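Local coordinates for uncharacterized protein Tfu_2867 (Thermobifida fusca, PDB 2QE6) that binds S-adenosylmethionine and is probably a methyltransferase with a Rossmann-like fold, although its substrate is not known, at residues 80-85 and 147-152; 131-136 and 140-145; 244-247 and 252-255. The protein carries 1 engineered substitution. All coordinates share one frame; numbering follows the deposited sequence.

Contact 1 (80-85 and 147-152); sequences QFLDLG and PDVRRM. With SAM (S-adenosylmethionine), chain F.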
loop_
_atom_site.group_PDB
_atom_site.type_symbol
_atom_site.label_atom_id
_atom_site.label_comp_id
_atom_site.label_asym_id
_atom_site.label_seq_id
_atom_site.Cartn_x
_atom_site.Cartn_y
_atom_site.Cartn_z
ATOM N N GLN A 80 -1.024 -2.651 16.195
ATOM C CA GLN A 80 -0.087 -1.592 15.822
ATOM C C GLN A 80 0.212 -1.745 14.356
ATOM O O GLN A 80 0.696 -2.794 13.976
ATOM C CB GLN A 80 1.272 -1.739 16.542
ATOM C CG GLN A 80 1.203 -1.994 18.028
ATOM C CD GLN A 80 2.533 -1.837 18.744
ATOM O OE1 GLN A 80 2.747 -0.856 19.459
ATOM N NE2 GLN A 80 3.413 -2.816 18.601
ATOM N N PHE A 81 -0.099 -0.730 13.547
ATOM C CA PHE A 81 0.147 -0.779 12.088
ATOM C C PHE A 81 0.938 0.448 11.659
ATOM O O PHE A 81 0.677 1.577 12.123
ATOM C CB PHE A 81 -1.175 -0.826 11.282
ATOM C CG PHE A 81 -2.051 -1.993 11.609
ATOM C CD1 PHE A 81 -2.751 -2.047 12.792
ATOM C CD2 PHE A 81 -2.124 -3.069 10.767
ATOM C CE1 PHE A 81 -3.545 -3.141 13.103
ATOM C CE2 PHE A 81 -2.914 -4.180 11.089
ATOM C CZ PHE A 81 -3.628 -4.202 12.241
ATOM N N LEU A 82 1.901 0.217 10.767
ATOM C CA LEU A 82 2.625 1.271 10.078
ATOM C C LEU A 82 2.344 1.125 8.587
ATOM O O LEU A 82 2.730 0.145 7.957
ATOM C CB LEU A 82 4.125 1.170 10.365
ATOM C CG LEU A 82 5.025 2.232 9.732
ATOM C CD1 LEU A 82 4.557 3.651 10.087
ATOM C CD2 LEU A 82 6.488 1.994 10.163
ATOM N N ASP A 83 1.610 2.079 8.046
ATOM C CA ASP A 83 1.073 1.971 6.705
ATOM C C ASP A 83 1.873 2.914 5.813
ATOM O O ASP A 83 1.635 4.141 5.771
ATOM C CB ASP A 83 -0.414 2.302 6.737
ATOM C CG ASP A 83 -1.143 2.077 5.388
ATOM O OD1 ASP A 83 -0.511 1.674 4.372
ATOM O OD2 ASP A 83 -2.387 2.351 5.357
ATOM N N LEU A 84 2.847 2.313 5.107
ATOM C CA LEU A 84 3.819 3.045 4.318
ATOM C C LEU A 84 3.341 3.252 2.877
ATOM O O LEU A 84 3.064 2.278 2.160
ATOM C CB LEU A 84 5.121 2.262 4.273
ATOM C CG LEU A 84 5.767 2.022 5.655
ATOM C CD1 LEU A 84 6.930 1.040 5.493
ATOM C CD2 LEU A 84 6.218 3.324 6.338
ATOM N N GLY A 85 3.311 4.507 2.441
ATOM C CA GLY A 85 2.756 4.837 1.142
ATOM C C GLY A 85 1.256 4.680 1.243
ATOM O O GLY A 85 0.658 3.994 0.443
ATOM N N PRO A 147 8.492 11.123 15.760
ATOM C CA PRO A 147 7.689 11.205 16.983
ATOM C C PRO A 147 6.317 10.532 16.914
ATOM O O PRO A 147 5.840 10.032 17.931
ATOM C CB PRO A 147 7.528 12.721 17.226
ATOM C CG PRO A 147 8.116 13.406 16.054
ATOM C CD PRO A 147 9.000 12.447 15.350
ATOM N N ASP A 148 5.688 10.519 15.740
ATOM C CA ASP A 148 4.377 9.878 15.590
ATOM C C ASP A 148 4.562 8.384 15.693
ATOM O O ASP A 148 3.766 7.725 16.369
ATOM C CB ASP A 148 3.662 10.256 14.285
ATOM C CG ASP A 148 3.109 11.692 14.290
ATOM O OD1 ASP A 148 2.808 12.255 15.367
ATOM O OD2 ASP A 148 2.955 12.261 13.195
ATOM N N VAL A 149 5.629 7.860 15.067
ATOM C CA VAL A 149 5.982 6.445 15.203
ATOM C C VAL A 149 6.351 6.082 16.631
ATOM O O VAL A 149 5.784 5.129 17.188
ATOM C CB VAL A 149 7.084 6.024 14.205
ATOM C CG1 VAL A 149 7.587 4.630 14.497
ATOM C CG2 VAL A 149 6.512 6.074 12.829
ATOM N N ARG A 150 7.256 6.853 17.238
ATOM C CA ARG A 150 7.742 6.511 18.579
ATOM C C ARG A 150 6.667 6.607 19.653
ATOM O O ARG A 150 6.648 5.796 20.575
ATOM C CB ARG A 150 9.000 7.316 18.939
ATOM C CG ARG A 150 10.190 6.890 18.049
ATOM C CD ARG A 150 11.499 6.717 18.805
ATOM N NE ARG A 150 12.131 8.015 19.035
ATOM C CZ ARG A 150 13.417 8.310 18.828
ATOM N NH1 ARG A 150 14.284 7.401 18.393
ATOM N NH2 ARG A 150 13.845 9.543 19.077
ATOM N N ARG A 151 5.738 7.545 19.504
ATOM C CA ARG A 151 4.646 7.655 20.463
ATOM C C ARG A 151 3.478 6.693 20.199
ATOM O O ARG A 151 2.647 6.505 21.079
ATOM C CB ARG A 151 4.137 9.094 20.547
ATOM C CG ARG A 151 3.144 9.479 19.477
ATOM C CD ARG A 151 2.889 11.002 19.434
ATOM N NE ARG A 151 1.990 11.322 18.315
ATOM C CZ ARG A 151 0.660 11.164 18.326
ATOM N NH1 ARG A 151 0.029 10.719 19.418
ATOM N NH2 ARG A 151 -0.052 11.475 17.239
HETATM N N MSE A 152 3.415 6.086 19.014
HETATM C CA MSE A 152 2.281 5.218 18.631
HETATM C C MSE A 152 2.597 3.733 18.580
HETATM O O MSE A 152 1.740 2.916 18.877
HETATM C CB MSE A 152 1.773 5.603 17.239
HETATM C CG MSE A 152 1.117 6.962 17.196
HETATM SE SE MSE A 152 -0.688 6.850 17.828
HETATM C CE MSE A 152 -1.299 8.041 16.435
HETATM N N SAM F . -1.094 1.963 -0.128
HETATM C CA SAM F . -2.312 2.475 -0.871
HETATM C C SAM F . -3.060 1.305 -1.471
HETATM O O SAM F . -4.266 1.381 -1.675
HETATM O OXT SAM F . -2.452 0.274 -1.787
HETATM C CB SAM F . -2.043 3.461 -2.023
HETATM C CG SAM F . -1.245 2.907 -3.214
HETATM S SD SAM F . -0.753 4.126 -4.478
HETATM C CE SAM F . -1.520 5.557 -3.679
HETATM C "C5'" SAM F . 0.930 4.364 -3.871
HETATM C "C4'" SAM F . 1.231 5.350 -2.735
HETATM O "O4'" SAM F . 2.584 5.176 -2.301
HETATM C "C3'" SAM F . 1.115 6.829 -3.139
HETATM O "O3'" SAM F . 0.284 7.544 -2.241
HETATM C "C2'" SAM F . 2.531 7.383 -3.158
HETATM O "O2'" SAM F . 2.629 8.795 -2.932
HETATM C "C1'" SAM F . 3.171 6.472 -2.115
HETATM N N9 SAM F . 4.620 6.415 -2.311
HETATM C C8 SAM F . 5.345 5.933 -3.400
HETATM N N7 SAM F . 6.670 6.074 -3.131
HETATM C C5 SAM F . 6.784 6.622 -1.879
HETATM C C6 SAM F . 7.908 6.952 -1.106
HETATM N N6 SAM F . 9.155 6.758 -1.617
HETATM N N1 SAM F . 7.682 7.491 0.149
HETATM C C2 SAM F . 6.384 7.702 0.656
HETATM N N3 SAM F . 5.271 7.382 -0.117
HETATM C C4 SAM F . 5.496 6.839 -1.358
#

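Contact 2 (131-136 and 140-145); sequences AVFTAD and PEYILN. With SAM (S-adenosylmethionine), chain F.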
loop_
_atom_site.group_PDB
_atom_site.type_symbol
_atom_site.label_atom_id
_atom_site.label_comp_id
_atom_site.label_asym_id
_atom_site.label_seq_id
_atom_site.Cartn_x
_atom_site.Cartn_y
_atom_site.Cartn_z
ATOM N N ALA A 131 -2.517 8.430 13.350
ATOM C CA ALA A 131 -1.673 9.582 13.052
ATOM C C ALA A 131 -1.241 9.479 11.592
ATOM O O ALA A 131 -1.305 8.396 11.017
ATOM C CB ALA A 131 -0.447 9.595 13.971
ATOM N N VAL A 132 -0.873 10.615 11.000
ATOM C CA VAL A 132 -0.434 10.688 9.610
ATOM C C VAL A 132 0.761 11.628 9.496
ATOM O O VAL A 132 0.817 12.629 10.169
ATOM C CB VAL A 132 -1.585 11.135 8.651
ATOM C CG1 VAL A 132 -2.099 12.510 8.985
ATOM C CG2 VAL A 132 -1.137 11.045 7.163
ATOM N N PHE A 133 1.732 11.299 8.658
ATOM C CA PHE A 133 2.773 12.267 8.360
ATOM C C PHE A 133 3.404 12.063 6.995
ATOM O O PHE A 133 3.267 11.000 6.362
ATOM C CB PHE A 133 3.819 12.350 9.497
ATOM C CG PHE A 133 4.688 11.125 9.661
ATOM C CD1 PHE A 133 4.291 10.067 10.478
ATOM C CD2 PHE A 133 5.946 11.064 9.058
ATOM C CE1 PHE A 133 5.126 8.946 10.660
ATOM C CE2 PHE A 133 6.791 9.967 9.246
ATOM C CZ PHE A 133 6.375 8.903 10.044
ATOM N N THR A 134 4.071 13.118 6.523
ATOM C CA THR A 134 4.728 13.103 5.210
ATOM C C THR A 134 6.177 12.631 5.390
ATOM O O THR A 134 6.883 13.096 6.258
ATOM C CB THR A 134 4.652 14.502 4.562
ATOM O OG1 THR A 134 3.284 14.933 4.544
ATOM C CG2 THR A 134 5.199 14.501 3.144
ATOM N N ALA A 135 6.600 11.653 4.597
ATOM C CA ALA A 135 7.968 11.236 4.649
ATOM C C ALA A 135 8.218 10.343 3.451
ATOM O O ALA A 135 7.283 9.875 2.791
ATOM C CB ALA A 135 8.273 10.499 5.946
ATOM N N ASP A 136 9.487 10.101 3.189
ATOM C CA ASP A 136 9.893 9.191 2.127
ATOM C C ASP A 136 10.275 7.831 2.699
ATOM O O ASP A 136 11.265 7.688 3.415
ATOM C CB ASP A 136 11.074 9.800 1.405
ATOM C CG ASP A 136 11.490 9.021 0.205
ATOM O OD1 ASP A 136 11.142 7.849 0.076
ATOM O OD2 ASP A 136 12.168 9.619 -0.636
ATOM N N PRO A 140 14.042 4.632 5.972
ATOM C CA PRO A 140 13.497 3.900 7.113
ATOM C C PRO A 140 13.922 4.485 8.453
ATOM O O PRO A 140 13.119 4.516 9.387
ATOM C CB PRO A 140 14.101 2.485 6.963
ATOM C CG PRO A 140 14.623 2.394 5.614
ATOM C CD PRO A 140 14.775 3.741 5.043
ATOM N N GLU A 141 15.180 4.934 8.526
ATOM C CA GLU A 141 15.743 5.546 9.724
ATOM C C GLU A 141 14.926 6.750 10.135
ATOM O O GLU A 141 14.581 6.885 11.293
ATOM C CB GLU A 141 17.205 5.950 9.512
ATOM N N TYR A 142 14.602 7.621 9.192
ATOM C CA TYR A 142 13.784 8.785 9.515
ATOM C C TYR A 142 12.362 8.345 9.961
ATOM O O TYR A 142 11.848 8.808 10.974
ATOM C CB TYR A 142 13.728 9.767 8.319
ATOM C CG TYR A 142 12.835 10.958 8.570
ATOM C CD1 TYR A 142 13.299 12.076 9.257
ATOM C CD2 TYR A 142 11.518 10.953 8.148
ATOM C CE1 TYR A 142 12.469 13.144 9.510
ATOM C CE2 TYR A 142 10.687 12.015 8.379
ATOM C CZ TYR A 142 11.153 13.112 9.052
ATOM O OH TYR A 142 10.277 14.161 9.292
ATOM N N ILE A 143 11.732 7.434 9.226
ATOM C CA ILE A 143 10.350 7.053 9.551
ATOM C C ILE A 143 10.273 6.352 10.920
ATOM O O ILE A 143 9.438 6.697 11.763
ATOM C CB ILE A 143 9.720 6.195 8.436
ATOM C CG1 ILE A 143 9.378 7.076 7.233
ATOM C CG2 ILE A 143 8.452 5.484 8.909
ATOM C CD1 ILE A 143 9.174 6.288 5.966
ATOM N N LEU A 144 11.167 5.399 11.153
ATOM C CA LEU A 144 11.097 4.594 12.365
ATOM C C LEU A 144 11.422 5.387 13.629
ATOM O O LEU A 144 11.131 4.934 14.740
ATOM C CB LEU A 144 11.984 3.361 12.244
ATOM C CG LEU A 144 11.570 2.341 11.173
ATOM C CD1 LEU A 144 12.719 1.372 10.915
ATOM C CD2 LEU A 144 10.288 1.602 11.593
ATOM N N ASN A 145 12.013 6.569 13.467
ATOM C CA ASN A 145 12.357 7.419 14.603
ATOM C C ASN A 145 11.481 8.664 14.743
ATOM O O ASN A 145 11.652 9.447 15.663
ATOM C CB ASN A 145 13.842 7.746 14.531
ATOM C CG ASN A 145 14.699 6.502 14.770
ATOM O OD1 ASN A 145 14.744 5.984 15.877
ATOM N ND2 ASN A 145 15.321 5.991 13.726
HETATM N N SAM F . -1.094 1.963 -0.128
HETATM C CA SAM F . -2.312 2.475 -0.871
HETATM C C SAM F . -3.060 1.305 -1.471
HETATM O O SAM F . -4.266 1.381 -1.675
HETATM O OXT SAM F . -2.452 0.274 -1.787
HETATM C CB SAM F . -2.043 3.461 -2.023
HETATM C CG SAM F . -1.245 2.907 -3.214
HETATM S SD SAM F . -0.753 4.126 -4.478
HETATM C CE SAM F . -1.520 5.557 -3.679
HETATM C "C5'" SAM F . 0.930 4.364 -3.871
HETATM C "C4'" SAM F . 1.231 5.350 -2.735
HETATM O "O4'" SAM F . 2.584 5.176 -2.301
HETATM C "C3'" SAM F . 1.115 6.829 -3.139
HETATM O "O3'" SAM F . 0.284 7.544 -2.241
HETATM C "C2'" SAM F . 2.531 7.383 -3.158
HETATM O "O2'" SAM F . 2.629 8.795 -2.932
HETATM C "C1'" SAM F . 3.171 6.472 -2.115
HETATM N N9 SAM F . 4.620 6.415 -2.311
HETATM C C8 SAM F . 5.345 5.933 -3.400
HETATM N N7 SAM F . 6.670 6.074 -3.131
HETATM C C5 SAM F . 6.784 6.622 -1.879
HETATM C C6 SAM F . 7.908 6.952 -1.106
HETATM N N6 SAM F . 9.155 6.758 -1.617
HETATM N N1 SAM F . 7.682 7.491 0.149
HETATM C C2 SAM F . 6.384 7.702 0.656
HETATM N N3 SAM F . 5.271 7.382 -0.117
HETATM C C4 SAM F . 5.496 6.839 -1.358
#

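Contact 3 (244-247 and 252-255); sequences TALW and PVDP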
loop_
_atom_site.group_PDB
_atom_site.type_symbol
_atom_site.label_atom_id
_atom_site.label_comp_id
_atom_site.label_asym_id
_atom_site.label_seq_id
_atom_site.Cartn_x
_atom_site.Cartn_y
_atom_site.Cartn_z
ATOM N N THR A 244 -3.953 -10.570 -6.365
ATOM C CA THR A 244 -4.644 -9.908 -5.270
ATOM C C THR A 244 -6.073 -10.459 -4.987
ATOM O O THR A 244 -6.425 -10.620 -3.818
ATOM C CB THR A 244 -4.644 -8.326 -5.448
ATOM O OG1 THR A 244 -5.166 -7.973 -6.744
ATOM C CG2 THR A 244 -3.243 -7.751 -5.304
ATOM N N ALA A 245 -6.868 -10.773 -6.017
ATOM C CA ALA A 245 -8.242 -11.246 -5.817
ATOM C C ALA A 245 -8.308 -12.678 -5.198
ATOM O O ALA A 245 -9.357 -13.099 -4.698
ATOM C CB ALA A 245 -8.992 -11.218 -7.122
ATOM N N LEU A 246 -7.184 -13.402 -5.283
ATOM C CA LEU A 246 -7.059 -14.769 -4.791
ATOM C C LEU A 246 -6.590 -14.827 -3.327
ATOM O O LEU A 246 -6.531 -15.905 -2.732
ATOM C CB LEU A 246 -6.072 -15.555 -5.690
ATOM C CG LEU A 246 -6.422 -15.736 -7.169
ATOM C CD1 LEU A 246 -5.372 -16.605 -7.915
ATOM C CD2 LEU A 246 -7.807 -16.344 -7.353
ATOM N N TRP A 247 -6.268 -13.680 -2.730
ATOM C CA TRP A 247 -5.763 -13.689 -1.355
ATOM C C TRP A 247 -6.922 -13.717 -0.373
ATOM O O TRP A 247 -7.583 -12.711 -0.194
ATOM C CB TRP A 247 -4.813 -12.506 -1.062
ATOM C CG TRP A 247 -4.033 -12.724 0.233
ATOM C CD1 TRP A 247 -2.808 -13.277 0.345
ATOM C CD2 TRP A 247 -4.459 -12.415 1.573
ATOM N NE1 TRP A 247 -2.434 -13.339 1.663
ATOM C CE2 TRP A 247 -3.432 -12.827 2.442
ATOM C CE3 TRP A 247 -5.606 -11.868 2.116
ATOM C CZ2 TRP A 247 -3.521 -12.696 3.818
ATOM C CZ3 TRP A 247 -5.697 -11.739 3.498
ATOM C CH2 TRP A 247 -4.660 -12.140 4.323
ATOM N N PRO A 252 -16.864 -15.333 -4.127
ATOM C CA PRO A 252 -16.340 -16.472 -4.892
ATOM C C PRO A 252 -15.375 -16.015 -5.993
ATOM O O PRO A 252 -15.567 -14.940 -6.594
ATOM C CB PRO A 252 -17.611 -17.125 -5.483
ATOM C CG PRO A 252 -18.789 -16.405 -4.846
ATOM C CD PRO A 252 -18.275 -15.057 -4.454
ATOM N N VAL A 253 -14.334 -16.812 -6.232
ATOM C CA VAL A 253 -13.290 -16.448 -7.206
ATOM C C VAL A 253 -12.562 -17.700 -7.698
ATOM O O VAL A 253 -12.174 -18.571 -6.918
ATOM C CB VAL A 253 -12.260 -15.444 -6.627
ATOM C CG1 VAL A 253 -11.564 -16.064 -5.499
ATOM C CG2 VAL A 253 -11.252 -14.993 -7.712
ATOM N N ASP A 254 -12.365 -17.731 -9.006
ATOM C CA ASP A 254 -11.874 -18.878 -9.735
ATOM C C ASP A 254 -10.502 -18.521 -10.325
ATOM O O ASP A 254 -10.389 -17.635 -11.182
ATOM C CB ASP A 254 -12.898 -19.137 -10.830
ATOM C CG ASP A 254 -12.590 -20.342 -11.642
ATOM O OD1 ASP A 254 -11.435 -20.833 -11.514
ATOM O OD2 ASP A 254 -13.522 -20.771 -12.408
ATOM N N PRO A 255 -9.437 -19.167 -9.849
ATOM C CA PRO A 255 -8.103 -18.758 -10.272
ATOM C C PRO A 255 -7.814 -18.923 -11.761
ATOM O O PRO A 255 -6.890 -18.329 -12.272
ATOM C CB PRO A 255 -7.176 -19.644 -9.405
ATOM C CG PRO A 255 -7.979 -20.786 -9.083
ATOM C CD PRO A 255 -9.366 -20.255 -8.863
#

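Contact 1 (80-85 and 147-152)
Leu82 carries CG anti to the backbone N (chi1 -179°), which brings its CD1 branch up to Val149 of helix 147-152, where the valine holds CG2 anti to its own carbonyl carbon. The two methyls meet, Leu82 CD1 lying 4.1 Å from Val149 CG2; the side chains cross at about a right angle, and the one close approach is between these two methyls. Two strand positions earlier, Gln80 places CG beside its backbone N (chi1 -47°) and runs extended beyond it, bringing the amide close to the backbone of Met152. Gln80 OE1 stops 3.9 Å from Met152 O; both are acceptors and no hydrogen bond joins them. Each is satisfied by another donor: Asp154 N bonds Gln80 OE1, and Arg106 NE bonds Met152 O, with Arg106 NH2 adding a weak bond to the same glutamine oxygen. Gln80 NE2 is taken by Pro158 O, which fixes the rotation of the buried amide. Within the helical segment Arg151 NE forms a salt bridge to Asp148 OD1 at 3.2 Å; the oxygen sits in the guanidinium plane and is met on its anti side. The segment also reaches the neighbouring strands, Met152, a selenomethionine, resting on Val108 and Val149 on Phe133. At the far end of the strand Gly85 turns with a positive phi (72°) and offers its O to the amino nitrogen N of S-adenosylmethionine at 2.7 Å. Helix 147-152 packs beside strand 80-84, and the strand itself, running through Asp83-Leu84-Gly85 into a glycine turn at the methionine end of the cofactor, is consistent with the first conserved motif of Rossmann-like methyltransferases.

Contact 2 (131-136 and 140-145)
In this Rossmann-like methyltransferase fold, edge strand 131-134 runs out into the adenine pocket at Ala135 and Asp136, and the short helix 140-145 folds back over it, Ile143 and Tyr142 packing on Ala135 and Phe133. The two axes pass 10.9 Å apart, nearly antiparallel at 151°. Ala135 CB touches two side chains of the helix: it meets the edge of the Tyr142 ring at CE2, 3.7 Å away, and Ile143 CG1 at 3.8 Å. The ethyl branch of Ile143 continues to the loop, its CD1 reaching Asp136 O at 3.6 Å, while its CG2 turns to Phe133 CZ, 4.2 Å off. Phe133 holds CG between the backbone N and the carbonyl carbon (chi1 69°), which puts CZ beside Ile143; the same ring stacks with His146. Asp136 sets CG anti to its backbone N (chi1 -174°), and the carboxylate divides its work: OD2 forms a salt bridge with Arg138, and OD1 accepts from the adenine amino nitrogen N6 of S-adenosylmethionine at 2.8 Å. An asparagine's neutral amide replacing Asp136 would probably leave Arg138 without its charged mate and weaken the hold on N6 if the amide turned its NH2 to the adenine. The backbone adds to the adenine site, Ala135 O lying 3.2 Å from C2 of the base.

Contact 3 (244-247 and 252-255)
Leu246 reaches across to Val253 and Pro255 with CG beside its backbone N and anti to its carbonyl carbon (chi1 -62°), and the outer torsion continues extended (chi2 -177°), so that the two methyls fork between these partners. CD2 takes the Val253 side, 3.7 Å from CG2 of that valine, and also lies 3.8 Å from Pro255 CA. CD1 goes to the proline ring, meeting Pro255 CB at 3.8 Å. Against each partner the leucine crosses at about a right angle. Val253 keeps CG2 anti to its backbone N, with CG1 tucked between N and the carbonyl carbon (chi1 62°); CG2 therefore lies against Leu246, while CG1 comes 3.8 Å from Ala245 O. The joined segments belong to one excursion between strands 235-243 and 265-271, the sixth and seventh in a sheet ordered 3-2-1-4-5-7-6, with strand 265-271 antiparallel to both its neighbours, the topology of class I methyltransferases. A 3-10 turn opens this excursion, Trp247 N bonding Thr244 O at 3.3 Å, and the indole of Trp247 lies inward on Val237 and Ile269 of the two strands. Ala245 CB adds a looser approach to Val253 CG2, at 4.4 Å. Between the valine and the proline, the CB of Asp254 points away from 244-247, and its OD1 accepts from Asp256 N, closing an Asx turn.

Contacts 1 and 2 are neighbours, their centres 7 Å apart, and contact 2 is nested within the chain loop that contact 1 closes. Helices 140-145 and 147-152 follow one another and cover the same sheet, with Val149 CG2 3.2 Å from Ile143 O where they meet. Both contacts run out to S-adenosylmethionine but at different ends: 80-85 holds the amino acid portion, 131-136 the adenine. Contact 3 comes later in the chain and lies on the opposite side of its centre, its centre 30 Å from contact 1 and 33 Å from contact 2. The side chain of Ala245 is still about 10 Å from that of Asn61, which binds the cofactor.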